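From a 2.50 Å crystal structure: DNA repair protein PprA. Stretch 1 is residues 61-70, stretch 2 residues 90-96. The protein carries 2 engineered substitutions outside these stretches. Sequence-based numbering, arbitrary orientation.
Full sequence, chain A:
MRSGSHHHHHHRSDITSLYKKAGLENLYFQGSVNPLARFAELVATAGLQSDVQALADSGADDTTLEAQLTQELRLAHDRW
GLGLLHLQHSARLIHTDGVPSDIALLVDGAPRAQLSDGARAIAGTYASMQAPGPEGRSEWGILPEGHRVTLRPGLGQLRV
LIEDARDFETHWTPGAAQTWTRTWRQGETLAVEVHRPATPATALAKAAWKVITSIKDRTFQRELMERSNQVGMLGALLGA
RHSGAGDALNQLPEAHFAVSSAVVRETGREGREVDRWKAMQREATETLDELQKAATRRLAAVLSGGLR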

# COMPACT_ATOMS: atom_id res chain seq x y z
N ASP A 61 24.67 26.01 8.37
CA ASP A 61 23.54 26.80 8.83
C ASP A 61 22.59 25.94 9.65
O ASP A 61 22.83 24.75 9.88
CB ASP A 61 22.82 27.45 7.65
CG ASP A 61 22.38 26.45 6.61
OD1 ASP A 61 22.81 25.29 6.66
OD2 ASP A 61 21.56 26.83 5.74
N ASP A 62 21.49 26.55 10.09
CA ASP A 62 20.55 25.86 10.97
C ASP A 62 19.81 24.75 10.23
O ASP A 62 19.42 23.75 10.84
CB ASP A 62 19.56 26.85 11.57
CG ASP A 62 20.23 27.87 12.47
OD1 ASP A 62 21.32 27.57 13.01
OD2 ASP A 62 19.67 28.96 12.66
N THR A 63 19.62 24.90 8.92
CA THR A 63 18.90 23.89 8.15
C THR A 63 19.73 22.62 7.99
O THR A 63 19.19 21.50 8.08
CB THR A 63 18.51 24.47 6.79
OG1 THR A 63 17.70 25.63 6.99
CG2 THR A 63 17.72 23.48 5.96
N THR A 64 21.04 22.76 7.80
CA THR A 64 21.93 21.61 7.75
C THR A 64 22.06 20.96 9.13
O THR A 64 22.09 19.73 9.25
CB THR A 64 23.29 22.04 7.20
OG1 THR A 64 23.12 22.54 5.87
CG2 THR A 64 24.28 20.89 7.16
N LEU A 65 22.11 21.78 10.18
CA LEU A 65 22.23 21.26 11.54
C LEU A 65 20.98 20.52 11.97
O LEU A 65 21.07 19.44 12.57
CB LEU A 65 22.52 22.40 12.51
CG LEU A 65 23.91 23.04 12.47
CD1 LEU A 65 23.93 24.27 13.34
CD2 LEU A 65 24.94 22.05 12.93
N GLU A 66 19.80 21.07 11.67
CA GLU A 66 18.56 20.43 12.07
C GLU A 66 18.29 19.17 11.26
O GLU A 66 17.59 18.26 11.72
CB GLU A 66 17.40 21.42 11.95
CG GLU A 66 17.39 22.48 13.03
CD GLU A 66 16.37 23.56 12.79
OE1 GLU A 66 15.78 23.60 11.69
OE2 GLU A 66 16.16 24.38 13.70
N ALA A 67 18.84 19.10 10.05
CA ALA A 67 18.73 17.87 9.27
C ALA A 67 19.59 16.77 9.87
O ALA A 67 19.22 15.59 9.85
CB ALA A 67 19.13 18.12 7.82
N GLN A 68 20.75 17.13 10.43
CA GLN A 68 21.59 16.14 11.08
C GLN A 68 21.04 15.76 12.45
O GLN A 68 21.17 14.60 12.87
CB GLN A 68 23.02 16.68 11.21
CG GLN A 68 24.03 15.68 11.73
CD GLN A 68 24.27 14.55 10.76
OE1 GLN A 68 24.28 14.74 9.55
NE2 GLN A 68 24.49 13.36 11.29
N LEU A 69 20.36 16.69 13.11
CA LEU A 69 19.73 16.41 14.42
C LEU A 69 18.61 15.40 14.25
O LEU A 69 18.48 14.51 15.04
CB LEU A 69 19.23 17.72 15.03
CG LEU A 69 20.30 18.60 15.65
CD1 LEU A 69 19.69 19.86 16.16
CD2 LEU A 69 20.97 17.89 16.78
N THR A 70 17.84 15.58 13.19
CA THR A 70 16.74 14.70 12.81
C THR A 70 17.29 13.34 12.40
O THR A 70 16.67 12.38 12.70
CB THR A 70 15.94 15.37 11.70
OG1 THR A 70 15.46 16.56 12.30
CG2 THR A 70 14.79 14.54 11.20
N SER A 90 11.55 14.44 14.60
CA SER A 90 12.38 15.56 14.09
C SER A 90 12.91 16.43 15.21
O SER A 90 12.40 16.37 16.29
CB SER A 90 11.69 16.38 13.07
OG SER A 90 10.54 16.93 13.59
N ALA A 91 13.95 17.18 14.92
CA ALA A 91 14.51 18.10 15.91
C ALA A 91 14.68 19.47 15.27
O ALA A 91 14.78 19.56 14.05
CB ALA A 91 15.80 17.59 16.43
N ARG A 92 14.55 20.50 16.09
CA ARG A 92 14.78 21.87 15.66
C ARG A 92 15.57 22.61 16.73
O ARG A 92 15.48 22.29 17.92
CB ARG A 92 13.47 22.61 15.36
CG ARG A 92 12.80 22.16 14.08
CD ARG A 92 11.47 22.84 13.84
NE ARG A 92 10.82 22.31 12.65
CZ ARG A 92 9.60 22.64 12.26
NH1 ARG A 92 8.88 23.50 12.97
NH2 ARG A 92 9.09 22.10 11.16
N LEU A 93 16.35 23.59 16.29
CA LEU A 93 17.16 24.38 17.20
C LEU A 93 16.33 25.48 17.84
O LEU A 93 15.43 26.05 17.22
CB LEU A 93 18.35 24.99 16.48
CG LEU A 93 19.46 24.06 16.00
CD1 LEU A 93 20.44 24.84 15.16
CD2 LEU A 93 20.16 23.45 17.19
N ILE A 94 16.67 25.75 19.09
CA ILE A 94 16.08 26.87 19.85
C ILE A 94 17.23 27.81 20.16
O ILE A 94 18.15 27.42 20.80
CB ILE A 94 15.30 26.38 21.07
CG1 ILE A 94 14.19 25.42 20.66
CG2 ILE A 94 14.74 27.56 21.83
CD1 ILE A 94 13.55 24.71 21.79
N HIS A 95 17.16 29.00 19.59
CA HIS A 95 18.19 30.04 19.74
C HIS A 95 17.75 31.08 20.76
O HIS A 95 16.56 31.14 21.07
CB HIS A 95 18.38 30.73 18.40
CG HIS A 95 19.09 29.94 17.37
ND1 HIS A 95 18.42 29.30 16.35
CD2 HIS A 95 20.39 29.73 17.15
CE1 HIS A 95 19.29 28.71 15.57
NE2 HIS A 95 20.50 28.98 16.02
N THR A 96 18.71 31.81 21.29
CA THR A 96 18.49 32.98 22.17
C THR A 96 19.52 34.03 21.76
O THR A 96 20.66 33.93 22.22
CB THR A 96 18.53 32.65 23.66
OG1 THR A 96 19.82 32.11 23.95
CG2 THR A 96 17.43 31.72 24.11

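Residues 62-70 form a helix that continues beyond the stretch, as the i to i+4 bonds from Leu 65 N to Asp 61 O (3.1 Å) through Thr 70 N to Glu 66 O (3.1 Å) attest. Stretch 2 is extended: from Ser 90 to Leu 93, phi lies between -155° and -82° and psi between 146° and 160°. The two axes approach to 6.6 Å, and their N-to-C directions differ by 145°, so the segments run roughly antiparallel but obliquely. The register agrees: the CA atoms of Thr 70 and Ser 90 are 4.6 Å apart, and those of Glu 66 and Arg 92 are 5.4 Å apart. Just before the helix, Asp 61 caps its N terminus, OD1 accepting from Thr 64 N at 3.3 Å and from Thr 64 OG1 at 2.9 Å; this aspartate makes no contact with the strand.

Two hydrogen bonds cross the interface, each from a strand amide to a helix side chain. Leu 93 N donates to Glu 66 OE2 at 2.7 Å with an N-H...acceptor angle of 167°, short and nearly linear. Glu 66 reaches it with chi1 m (-74°) and chi2 t (172°), an extended arm that suits a residue whose carboxylate must span the gap to the strand backbone. The same OE2 lies 3.5 Å from Arg 92 CA. One helical turn later, Ala 91 N donates to Thr 70 OG1 at 3.1 Å and 165°. In the m rotamer (chi1 -61°), this hydroxyl also donates to Glu 66 O at 2.8 Å, so a single OG1 links the helix backbone to the strand amide. A short hydroxyl side chain fits this site because the CA atoms of Thr 70 and Ser 90 are already so near each other.

The apolar part of the contact is built from Leu 65, Leu 69, Ala 91 and Leu 93, all with CA-to-CB directed toward the opposing stretch. Leu 69 touches two strand residues: its CB lies 3.7 Å from Ala 91 CB, and its CD1 lies 3.8 Å from Leu 93 CD2. Leu 65 CD1 meets Leu 93 CD1 at 4.0 Å. All three leucines adopt the m,t rotamer. Leu 93 has the most area covered by the other stretch, 82 Å² of the 434 Å² buried in total, consistent with its two methyl groups meeting different helix leucines. Ala 91, whose CB packs against Leu 69, brings a small apolar group to a buried position.

Strand alternation explains the remaining pattern. Ala 91, Leu 93 and His 95 point toward the helix, whereas Arg 92 and Ile 94 point away; Arg 92 is exposed, although its CB still comes within 3.6 Å of Glu 66 OE2. At the helix start, Asp 62 OD2 approaches His 95 CE1 to 2.9 Å, obliquely to the imidazole ring, while Asp 62 OD1 lies 3.6 Å from Leu 93 CD1.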